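Local coordinates for protein hydrazine synthase subunit gamma (Candidatus Kuenenia stuttgartiensis, PDB 5C2V) that forms the gamma subunit of hydrazine synthase, a diheme c-type protein that catalyses the three-electron reduction of nitric oxide to hydroxylamine, at residues C[16-21]-C[141-146]; C[48-53]-C[61-66]; C[226-231]-C[285-290]. All blocks are in the same frame, centred on the assembly; numbering follows the deposited sequence.

Contact 1. Residues C[16-21]-C[141-146]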
loop_
_atom_site.group_PDB
_atom_site.type_symbol
_atom_site.label_atom_id
_atom_site.label_comp_id
_atom_site.label_asym_id
_atom_site.label_seq_id
_atom_site.Cartn_x
_atom_site.Cartn_y
_atom_site.Cartn_z
ATOM N N GLU C 16 28.581 -31.941 36.609
ATOM C CA GLU C 16 27.419 -31.828 35.734
ATOM C C GLU C 16 26.129 -31.879 36.547
ATOM O O GLU C 16 26.055 -32.580 37.556
ATOM C CB GLU C 16 27.426 -32.935 34.678
ATOM C CG GLU C 16 28.570 -32.837 33.680
ATOM C CD GLU C 16 28.467 -33.866 32.571
ATOM O OE1 GLU C 16 29.444 -34.018 31.806
ATOM O OE2 GLU C 16 27.409 -34.521 32.462
ATOM N N PRO C 17 25.106 -31.129 36.110
ATOM C CA PRO C 17 23.826 -31.069 36.825
ATOM C C PRO C 17 22.937 -32.280 36.562
ATOM O O PRO C 17 23.315 -33.174 35.804
ATOM C CB PRO C 17 23.183 -29.799 36.270
ATOM C CG PRO C 17 23.717 -29.701 34.885
ATOM C CD PRO C 17 25.130 -30.220 34.950
ATOM N N LEU C 18 21.764 -32.299 37.187
ATOM C CA LEU C 18 20.808 -33.384 37.003
ATOM C C LEU C 18 20.130 -33.281 35.642
ATOM O O LEU C 18 19.930 -32.185 35.122
ATOM C CB LEU C 18 19.758 -33.372 38.116
ATOM C CG LEU C 18 20.274 -33.506 39.551
ATOM C CD1 LEU C 18 19.137 -33.346 40.545
ATOM C CD2 LEU C 18 20.980 -34.838 39.748
ATOM N N GLY C 19 19.774 -34.428 35.075
ATOM C CA GLY C 19 19.141 -34.465 33.770
ATOM C C GLY C 19 17.696 -34.005 33.790
ATOM O O GLY C 19 17.167 -33.622 34.834
ATOM N N ARG C 20 17.061 -34.037 32.624
ATOM C CA ARG C 20 15.667 -33.632 32.489
ATOM C C ARG C 20 14.717 -34.663 33.087
ATOM O O ARG C 20 13.852 -34.329 33.897
ATOM C CB ARG C 20 15.322 -33.409 31.016
ATOM C CG ARG C 20 13.915 -32.899 30.774
ATOM C CD ARG C 20 13.592 -32.901 29.292
ATOM N NE ARG C 20 12.335 -32.221 29.002
ATOM C CZ ARG C 20 11.801 -32.134 27.788
ATOM N NH1 ARG C 20 12.412 -32.689 26.752
ATOM N NH2 ARG C 20 10.654 -31.494 27.612
ATOM N N GLU C 21 14.898 -35.916 32.673
ATOM C CA GLU C 21 14.045 -37.028 33.083
ATOM C C GLU C 21 12.568 -36.750 32.795
ATOM O O GLU C 21 12.225 -36.239 31.730
ATOM C CB GLU C 21 14.251 -37.342 34.568
ATOM C CG GLU C 21 15.696 -37.650 34.930
ATOM C CD GLU C 21 15.831 -38.337 36.275
ATOM O OE1 GLU C 21 16.394 -37.722 37.206
ATOM O OE2 GLU C 21 15.381 -39.495 36.397
ATOM N N PRO C 141 11.043 -35.181 39.729
ATOM C CA PRO C 141 11.077 -35.450 41.172
ATOM C C PRO C 141 12.454 -35.194 41.786
ATOM O O PRO C 141 12.562 -34.581 42.853
ATOM C CB PRO C 141 10.717 -36.935 41.262
ATOM C CG PRO C 141 9.920 -37.205 40.039
ATOM C CD PRO C 141 10.483 -36.315 38.969
ATOM N N MET C 142 13.491 -35.651 41.092
ATOM C CA MET C 142 14.862 -35.543 41.577
ATOM C C MET C 142 15.308 -34.090 41.718
ATOM O O MET C 142 15.849 -33.698 42.751
ATOM C CB MET C 142 15.813 -36.291 40.642
ATOM C CG MET C 142 17.155 -36.634 41.264
ATOM S SD MET C 142 16.988 -37.776 42.649
ATOM C CE MET C 142 18.703 -38.010 43.108
ATOM N N ARG C 143 15.081 -33.297 40.674
ATOM C CA ARG C 143 15.491 -31.897 40.678
ATOM C C ARG C 143 14.730 -31.094 41.730
ATOM O O ARG C 143 15.294 -30.206 42.376
ATOM C CB ARG C 143 15.301 -31.278 39.289
ATOM C CG ARG C 143 16.372 -31.698 38.290
ATOM C CD ARG C 143 16.288 -30.926 36.979
ATOM N NE ARG C 143 15.345 -31.522 36.037
ATOM C CZ ARG C 143 14.212 -30.950 35.645
ATOM N NH1 ARG C 143 13.876 -29.752 36.107
ATOM N NH2 ARG C 143 13.419 -31.571 34.782
ATOM N N LEU C 144 13.452 -31.413 41.907
ATOM C CA LEU C 144 12.650 -30.765 42.936
ATOM C C LEU C 144 13.196 -31.092 44.320
ATOM O O LEU C 144 13.404 -30.195 45.139
ATOM C CB LEU C 144 11.183 -31.186 42.834
ATOM C CG LEU C 144 10.251 -30.559 43.875
ATOM C CD1 LEU C 144 10.382 -29.043 43.874
ATOM C CD2 LEU C 144 8.807 -30.975 43.634
ATOM N N GLU C 145 13.436 -32.377 44.571
ATOM C CA GLU C 145 13.975 -32.812 45.857
ATOM C C GLU C 145 15.319 -32.149 46.145
ATOM O O GLU C 145 15.583 -31.730 47.271
ATOM C CB GLU C 145 14.124 -34.334 45.897
ATOM C CG GLU C 145 14.618 -34.862 47.237
ATOM C CD GLU C 145 14.806 -36.365 47.246
ATOM O OE1 GLU C 145 14.566 -37.004 46.200
ATOM O OE2 GLU C 145 15.193 -36.907 48.303
ATOM N N ALA C 146 16.160 -32.051 45.120
ATOM C CA ALA C 146 17.462 -31.405 45.251
ATOM C C ALA C 146 17.306 -29.928 45.601
ATOM O O ALA C 146 18.017 -29.401 46.462
ATOM C CB ALA C 146 18.265 -31.564 43.970
#
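Leu18 lays its branch across the first turns of helix 141-152. Its CB meets Arg143 CG at 3.8 Å, while CD1 lies 3.9 Å from Met142 CG and 4.0 Å from Ala146 CB, residues one helical turn apart. The Leu18 and Met142 side chains cross at about a right angle, and Tyr45 of helix 43-51 also packs on Leu18 and Ala146. At Gly19 the contact turns polar: its O accepts from Arg143 NE at 3.0 Å, the donor tilted 23° from the carbonyl plane. The loop between strand 4-10 and helix 26-30 is thus tied through its backbone to helix 141-152, near heme 1. Arg20 O takes the next bond, from Arg143 NH2 at 2.9 Å, nearly straight at 169° and on a lone pair in the carbonyl plane. The Arg143 chain bends at chi3 (-86°), setting NE toward Gly19 O; the guanidinium edge then meets both carbonyls. The Arg20 side chain leaves the helix segment at its root; its NH2 forms a salt bridge with Glu137 of the same chain, and its NH1 bonds Lys393 O of the alpha subunit. Glu21 turns back toward the helix, OE1 lying 3.8 Å from Met142 CB.

Contact 2. Residues C[48-53]-C[61-66]; sequences FQFNDA and YSCASC. With HEC (heme c), chain V.
Cys63 CB sits over one face of the Phe50 ring, 3.9 Å from its centroid and 29° off the ring normal, a CH-pi contact. Within the ring, CD1 comes nearest to this carbon, at 3.5 Å. Cys63 SG makes an oblique sulfur-aromatic contact with the same ring. Toward the CE2 side of the ring lies Ala64: its CB is 3.8 Å from Phe50 CE2, and its N lies over the face that Cys63 CB covers, toward the rim. Phe50 CG is anti to the backbone N (chi1 -180°), setting the ring beside the turn, where it also meets the Tyr150 ring. Ala53 CB packs against Tyr61 O.

The turn itself is the CXXCH heme-binding motif, Cys63 to His67. Cys63 SG is bonded covalently to heme CAB and Cys66 SG to CAC. His67 supplies one axial ligand of heme 1; water 2 is bound to the iron at 2.1 Å. Cys126 is a further covalent attachment of this heme.

Polar contacts run mainly through backbone atoms where helix 43-51 ends. Ala64 N gives a weak bond of 3.4 Å to Phe50 O. Water 1 accepts from Cys63 N at 2.9 Å and lies within donating distance of both Gln49 O and Asp52 O. Inside the turn, Ser62 N donates almost straight (178°) to Ser65 OG at 3.1 Å. The Ser62 and Ser65 hydroxyls both bond Asn255 of the beta subunit.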
loop_
_atom_site.group_PDB
_atom_site.type_symbol
_atom_site.label_atom_id
_atom_site.label_comp_id
_atom_site.label_asym_id
_atom_site.label_seq_id
_atom_site.Cartn_x
_atom_site.Cartn_y
_atom_site.Cartn_z
ATOM N N PHE C 48 22.080 -25.203 41.666
ATOM C CA PHE C 48 22.070 -24.975 40.224
ATOM C C PHE C 48 20.659 -24.704 39.719
ATOM O O PHE C 48 20.426 -23.724 39.013
ATOM C CB PHE C 48 22.668 -26.163 39.472
ATOM C CG PHE C 48 22.591 -26.027 37.977
ATOM C CD1 PHE C 48 23.427 -25.151 37.303
ATOM C CD2 PHE C 48 21.675 -26.767 37.245
ATOM C CE1 PHE C 48 23.355 -25.019 35.928
ATOM C CE2 PHE C 48 21.600 -26.641 35.870
ATOM C CZ PHE C 48 22.442 -25.765 35.211
ATOM N N GLN C 49 19.724 -25.578 40.084
ATOM C CA GLN C 49 18.325 -25.410 39.696
ATOM C C GLN C 49 17.776 -24.084 40.222
ATOM O O GLN C 49 16.884 -23.484 39.623
ATOM C CB GLN C 49 17.481 -26.579 40.214
ATOM C CG GLN C 49 16.020 -26.539 39.791
ATOM C CD GLN C 49 15.840 -26.643 38.289
ATOM O OE1 GLN C 49 15.819 -27.740 37.729
ATOM N NE2 GLN C 49 15.704 -25.500 37.625
ATOM N N PHE C 50 18.330 -23.635 41.342
ATOM C CA PHE C 50 17.947 -22.369 41.950
ATOM C C PHE C 50 18.453 -21.184 41.127
ATOM O O PHE C 50 17.736 -20.201 40.936
ATOM C CB PHE C 50 18.482 -22.295 43.384
ATOM C CG PHE C 50 18.137 -21.022 44.105
ATOM C CD1 PHE C 50 16.906 -20.871 44.724
ATOM C CD2 PHE C 50 19.051 -19.984 44.182
ATOM C CE1 PHE C 50 16.588 -19.702 45.393
ATOM C CE2 PHE C 50 18.739 -18.814 44.849
ATOM C CZ PHE C 50 17.506 -18.672 45.455
ATOM N N ASN C 51 19.690 -21.274 40.647
ATOM C CA ASN C 51 20.297 -20.166 39.909
ATOM C C ASN C 51 20.148 -20.224 38.385
ATOM O O ASN C 51 20.482 -19.260 37.695
ATOM C CB ASN C 51 21.783 -20.069 40.262
ATOM C CG ASN C 51 22.013 -19.616 41.690
ATOM O OD1 ASN C 51 22.222 -18.430 41.952
ATOM N ND2 ASN C 51 21.971 -20.559 42.625
ATOM N N ASP C 52 19.645 -21.337 37.860
ATOM C CA ASP C 52 19.565 -21.527 36.410
ATOM C C ASP C 52 18.366 -20.819 35.784
ATOM O O ASP C 52 17.240 -20.960 36.256
ATOM C CB ASP C 52 19.505 -23.018 36.072
ATOM C CG ASP C 52 19.358 -23.271 34.585
ATOM O OD1 ASP C 52 19.998 -22.545 33.796
ATOM O OD2 ASP C 52 18.599 -24.188 34.205
ATOM N N ALA C 53 18.615 -20.031 34.741
ATOM C CA ALA C 53 17.531 -19.428 33.969
ATOM C C ALA C 53 17.222 -20.183 32.673
ATOM O O ALA C 53 16.265 -19.854 31.976
ATOM C CB ALA C 53 17.856 -17.975 33.655
ATOM N N TYR C 61 14.287 -15.184 33.659
ATOM C CA TYR C 61 14.811 -15.061 35.018
ATOM C C TYR C 61 14.900 -16.406 35.736
ATOM O O TYR C 61 14.529 -17.443 35.186
ATOM C CB TYR C 61 13.946 -14.095 35.834
ATOM C CG TYR C 61 12.484 -14.479 35.894
ATOM C CD1 TYR C 61 11.596 -14.062 34.911
ATOM C CD2 TYR C 61 11.990 -15.252 36.937
ATOM C CE1 TYR C 61 10.261 -14.411 34.960
ATOM C CE2 TYR C 61 10.655 -15.604 36.995
ATOM C CZ TYR C 61 9.796 -15.180 36.005
ATOM O OH TYR C 61 8.466 -15.526 36.058
ATOM N N SER C 62 15.390 -16.374 36.970
ATOM C CA SER C 62 15.516 -17.576 37.784
ATOM C C SER C 62 14.961 -17.325 39.180
ATOM O O SER C 62 14.419 -16.253 39.452
ATOM C CB SER C 62 16.978 -18.023 37.867
ATOM O OG SER C 62 17.765 -17.066 38.554
ATOM N N CYS C 63 15.087 -18.316 40.057
ATOM C CA CYS C 63 14.696 -18.145 41.452
ATOM C C CYS C 63 15.517 -17.022 42.070
ATOM O O CYS C 63 14.995 -16.166 42.787
ATOM C CB CYS C 63 14.896 -19.441 42.239
ATOM S SG CYS C 63 14.044 -20.885 41.568
ATOM N N ALA C 64 16.808 -17.024 41.753
ATOM C CA ALA C 64 17.755 -16.066 42.304
ATOM C C ALA C 64 17.470 -14.629 41.873
ATOM O O ALA C 64 18.052 -13.694 42.404
ATOM C CB ALA C 64 19.173 -16.455 41.918
ATOM N N SER C 65 16.591 -14.446 40.900
ATOM C CA SER C 65 16.223 -13.096 40.497
ATOM C C SER C 65 15.348 -12.450 41.574
ATOM O O SER C 65 15.280 -11.226 41.685
ATOM C CB SER C 65 15.503 -13.114 39.150
ATOM O OG SER C 65 16.351 -13.623 38.135
ATOM N N CYS C 66 14.704 -13.294 42.377
ATOM C CA CYS C 66 13.812 -12.852 43.450
ATOM C C CYS C 66 14.443 -13.017 44.838
ATOM O O CYS C 66 14.582 -12.050 45.587
ATOM C CB CYS C 66 12.484 -13.611 43.385
ATOM S SG CYS C 66 11.305 -12.946 42.178
HETATM FE FE HEC V . 9.752 -17.815 45.829
HETATM C CHA HEC V . 8.015 -17.498 48.778
HETATM C CHB HEC V . 11.335 -20.569 47.067
HETATM C CHC HEC V . 11.311 -18.287 42.787
HETATM C CHD HEC V . 8.802 -14.679 44.829
HETATM N NA HEC V . 9.656 -18.869 47.596
HETATM C C1A HEC V . 8.930 -18.527 48.718
HETATM C C2A HEC V . 9.312 -19.426 49.797
HETATM C C3A HEC V . 10.230 -20.276 49.311
HETATM C C4A HEC V . 10.462 -19.938 47.922
HETATM C CMA HEC V . 10.943 -21.428 50.057
HETATM C CAA HEC V . 8.730 -19.398 51.233
HETATM C CBA HEC V . 9.806 -19.091 52.274
HETATM C CGA HEC V . 9.211 -19.115 53.659
HETATM O O1A HEC V . 7.967 -19.255 53.780
HETATM O O2A HEC V . 9.985 -18.990 54.644
HETATM N NB HEC V . 11.183 -19.114 45.095
HETATM C C1B HEC V . 11.479 -20.309 45.721
HETATM C C2B HEC V . 11.957 -21.237 44.716
HETATM C C3B HEC V . 11.959 -20.607 43.535
HETATM C C4B HEC V . 11.468 -19.260 43.749
HETATM C CMB HEC V . 12.403 -22.689 44.997
HETATM C CAB HEC V . 12.387 -21.185 42.165
HETATM C CBB HEC V . 11.374 -22.240 41.671
HETATM N NC HEC V . 10.028 -16.682 44.126
HETATM C C1C HEC V . 10.670 -17.081 42.971
HETATM C C2C HEC V . 10.431 -16.077 41.953
HETATM C C3C HEC V . 9.861 -15.025 42.555
HETATM C C4C HEC V . 9.514 -15.419 43.909
HETATM C CMC HEC V . 11.132 -16.064 40.575
HETATM C CAC HEC V . 9.488 -13.678 41.892
HETATM C CBC HEC V . 8.360 -13.886 40.856
HETATM N ND HEC V . 8.641 -16.288 46.707
HETATM C C1D HEC V . 8.255 -15.143 46.010
HETATM C C2D HEC V . 7.174 -14.508 46.729
HETATM C C3D HEC V . 6.929 -15.387 47.963
HETATM C C4D HEC V . 7.885 -16.469 47.866
HETATM C CMD HEC V . 6.424 -13.217 46.338
HETATM C CAD HEC V . 5.877 -15.171 49.069
HETATM C CBD HEC V . 4.541 -15.722 48.580
HETATM C CGD HEC V . 3.498 -15.543 49.650
HETATM O O1D HEC V . 2.327 -15.947 49.425
HETATM O O2D HEC V . 3.839 -14.995 50.728
HETATM O O HOH W 1 15.587 -20.823 38.737
HETATM O O HOH W 2 7.926 -18.670 45.250
#

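Contact 3. Residues C[226-231]-C[285-290]; sequences VFNISA and NTVNDK
Phe227 and Val287 lie side by side and point the same way, ring CD1 4.1 Å from Val287 CB. Asn228 runs alongside the same valine: its amide carbon CG is 4.0 Å from Val287 CG1, a methyl anti to the valine carbonyl carbon (chi1 -64°). Beyond it Ile229 brings CG1 to 3.6 Å from Thr286 O, setting hydrocarbon beside that carbonyl oxygen. The polar link is water 3, which donates to Asn228 OD1 at 3.0 Å and to Thr286 OG1 at 3.1 Å and so bridges the two segments.

Behind this first shell, Asn228 is fixed as the N-cap of helix 229-234. Its CG is anti to the backbone N (chi1 -161°), and OD1 accepts from Ser230 OG at 2.7 Å and, weakly, from Ala231 N at 3.4 Å, so with the water three donors grip one oxygen. Thr286 OG1 has a further partner in Asn284 OD1. Arg213 makes a cation-pi contact with the Phe227 ring, while its NH1 bonds Val287 O.

Both segments belong to the cytochrome c region, joining the start of helix 229-234 to the loop that leads to His293, an axial ligand of heme 2. The side chain of Asn285 is about 6 Å from that of His293. The direct contacts are van der Waals, and no donor of one segment bonds an acceptor of the other; water 3 bridges them and Arg213 links them further, while the amide oxygen that meets the water is already held by Ser230 OG and, weakly, by the capping bond from Ala231 N.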
loop_
_atom_site.group_PDB
_atom_site.type_symbol
_atom_site.label_atom_id
_atom_site.label_comp_id
_atom_site.label_asym_id
_atom_site.label_seq_id
_atom_site.Cartn_x
_atom_site.Cartn_y
_atom_site.Cartn_z
ATOM N N VAL C 226 -5.923 3.145 51.755
ATOM C CA VAL C 226 -4.530 3.378 52.092
ATOM C C VAL C 226 -4.296 2.965 53.539
ATOM O O VAL C 226 -4.901 3.516 54.457
ATOM C CB VAL C 226 -4.142 4.858 51.904
ATOM C CG1 VAL C 226 -2.666 5.066 52.211
ATOM C CG2 VAL C 226 -4.473 5.320 50.494
ATOM N N PHE C 227 -3.414 1.989 53.734
ATOM C CA PHE C 227 -3.130 1.489 55.073
ATOM C C PHE C 227 -1.934 2.202 55.687
ATOM O O PHE C 227 -1.653 2.052 56.876
ATOM C CB PHE C 227 -2.890 -0.024 55.047
ATOM C CG PHE C 227 -1.715 -0.448 54.206
ATOM C CD1 PHE C 227 -0.427 -0.420 54.719
ATOM C CD2 PHE C 227 -1.902 -0.895 52.909
ATOM C CE1 PHE C 227 0.650 -0.814 53.952
ATOM C CE2 PHE C 227 -0.826 -1.296 52.138
ATOM C CZ PHE C 227 0.450 -1.252 52.659
ATOM N N ASN C 228 -1.231 2.978 54.871
ATOM C CA ASN C 228 -0.081 3.720 55.355
ATOM C C ASN C 228 -0.519 5.125 55.740
ATOM O O ASN C 228 -0.845 5.945 54.881
ATOM C CB ASN C 228 1.019 3.759 54.293
ATOM C CG ASN C 228 2.380 4.104 54.870
ATOM O OD1 ASN C 228 2.482 4.729 55.924
ATOM N ND2 ASN C 228 3.436 3.694 54.176
ATOM N N ILE C 229 -0.515 5.397 57.041
ATOM C CA ILE C 229 -1.032 6.654 57.565
ATOM C C ILE C 229 -0.078 7.801 57.257
ATOM O O ILE C 229 -0.501 8.881 56.843
ATOM C CB ILE C 229 -1.270 6.568 59.086
ATOM C CG1 ILE C 229 -2.370 5.548 59.388
ATOM C CG2 ILE C 229 -1.645 7.928 59.651
ATOM C CD1 ILE C 229 -2.709 5.427 60.856
ATOM N N SER C 230 1.213 7.554 57.455
ATOM C CA SER C 230 2.236 8.551 57.168
ATOM C C SER C 230 2.278 8.887 55.680
ATOM O O SER C 230 2.497 10.038 55.300
ATOM C CB SER C 230 3.606 8.059 57.640
ATOM O OG SER C 230 3.859 6.741 57.189
ATOM N N ALA C 231 2.060 7.880 54.840
ATOM C CA ALA C 231 2.047 8.086 53.396
ATOM C C ALA C 231 0.772 8.802 52.962
ATOM O O ALA C 231 0.777 9.558 51.991
ATOM C CB ALA C 231 2.187 6.764 52.666
ATOM N N ASN C 285 2.950 1.916 64.683
ATOM C CA ASN C 285 1.505 1.837 64.446
ATOM C C ASN C 285 1.062 2.715 63.285
ATOM O O ASN C 285 0.065 3.434 63.368
ATOM C CB ASN C 285 0.719 2.213 65.708
ATOM C CG ASN C 285 0.909 1.216 66.834
ATOM O OD1 ASN C 285 1.094 0.023 66.599
ATOM N ND2 ASN C 285 0.865 1.704 68.069
ATOM N N THR C 286 1.823 2.642 62.201
ATOM C CA THR C 286 1.518 3.353 60.970
ATOM C C THR C 286 0.850 2.405 59.979
ATOM O O THR C 286 -0.281 2.630 59.549
ATOM C CB THR C 286 2.781 3.970 60.347
ATOM O OG1 THR C 286 3.815 2.981 60.286
ATOM C CG2 THR C 286 3.266 5.144 61.186
ATOM N N VAL C 287 1.568 1.345 59.616
ATOM C CA VAL C 287 1.095 0.391 58.618
ATOM C C VAL C 287 0.250 -0.746 59.204
ATOM O O VAL C 287 -0.124 -1.673 58.486
ATOM C CB VAL C 287 2.277 -0.223 57.843
ATOM C CG1 VAL C 287 2.999 0.852 57.048
ATOM C CG2 VAL C 287 3.233 -0.918 58.796
ATOM N N ASN C 288 -0.040 -0.685 60.501
ATOM C CA ASN C 288 -0.926 -1.669 61.127
ATOM C C ASN C 288 -1.902 -1.033 62.116
ATOM O O ASN C 288 -1.718 0.111 62.532
ATOM C CB ASN C 288 -0.110 -2.756 61.832
ATOM C CG ASN C 288 0.823 -2.196 62.889
ATOM O OD1 ASN C 288 0.419 -1.958 64.028
ATOM N ND2 ASN C 288 2.081 -1.990 62.519
ATOM N N ASP C 289 -2.938 -1.781 62.486
ATOM C CA ASP C 289 -3.942 -1.297 63.433
ATOM C C ASP C 289 -3.324 -1.035 64.803
ATOM O O ASP C 289 -2.318 -1.646 65.164
ATOM C CB ASP C 289 -5.096 -2.293 63.556
ATOM C CG ASP C 289 -6.055 -2.224 62.383
ATOM O OD1 ASP C 289 -6.136 -1.156 61.742
ATOM O OD2 ASP C 289 -6.733 -3.237 62.105
ATOM N N LYS C 290 -3.930 -0.124 65.558
ATOM C CA LYS C 290 -3.343 0.347 66.808
ATOM C C LYS C 290 -3.210 -0.760 67.850
ATOM O O LYS C 290 -4.189 -1.410 68.218
ATOM C CB LYS C 290 -4.177 1.495 67.379
ATOM C CG LYS C 290 -3.432 2.365 68.375
ATOM C CD LYS C 290 -4.271 3.560 68.791
ATOM C CE LYS C 290 -3.443 4.570 69.565
ATOM N NZ LYS C 290 -2.318 5.097 68.745
HETATM O O HOH W 3 4.862 3.966 57.579
#

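In the fold
Contacts 1 and 2 share one side of the chain, their centres 14 Å apart, and touch directly: Arg143 NH1 of contact 1 reaches Gln49 OE1 of contact 2 at 3.2 Å, probably as a hydrogen bond, and Pro17 packs on Phe48. Contact 2 attaches heme 1, apparently the active-site heme, whereas the Arg143 side chain is about 10 Å from the heme, consistent with contact 1 lying a layer further out, beside the alpha subunit. Contact 3 lies across the chain's centre, nearer heme 2, which probably transfers electrons. It does not touch the others: its centre is 34 Å from that of contact 2 and 45 Å from that of contact 1.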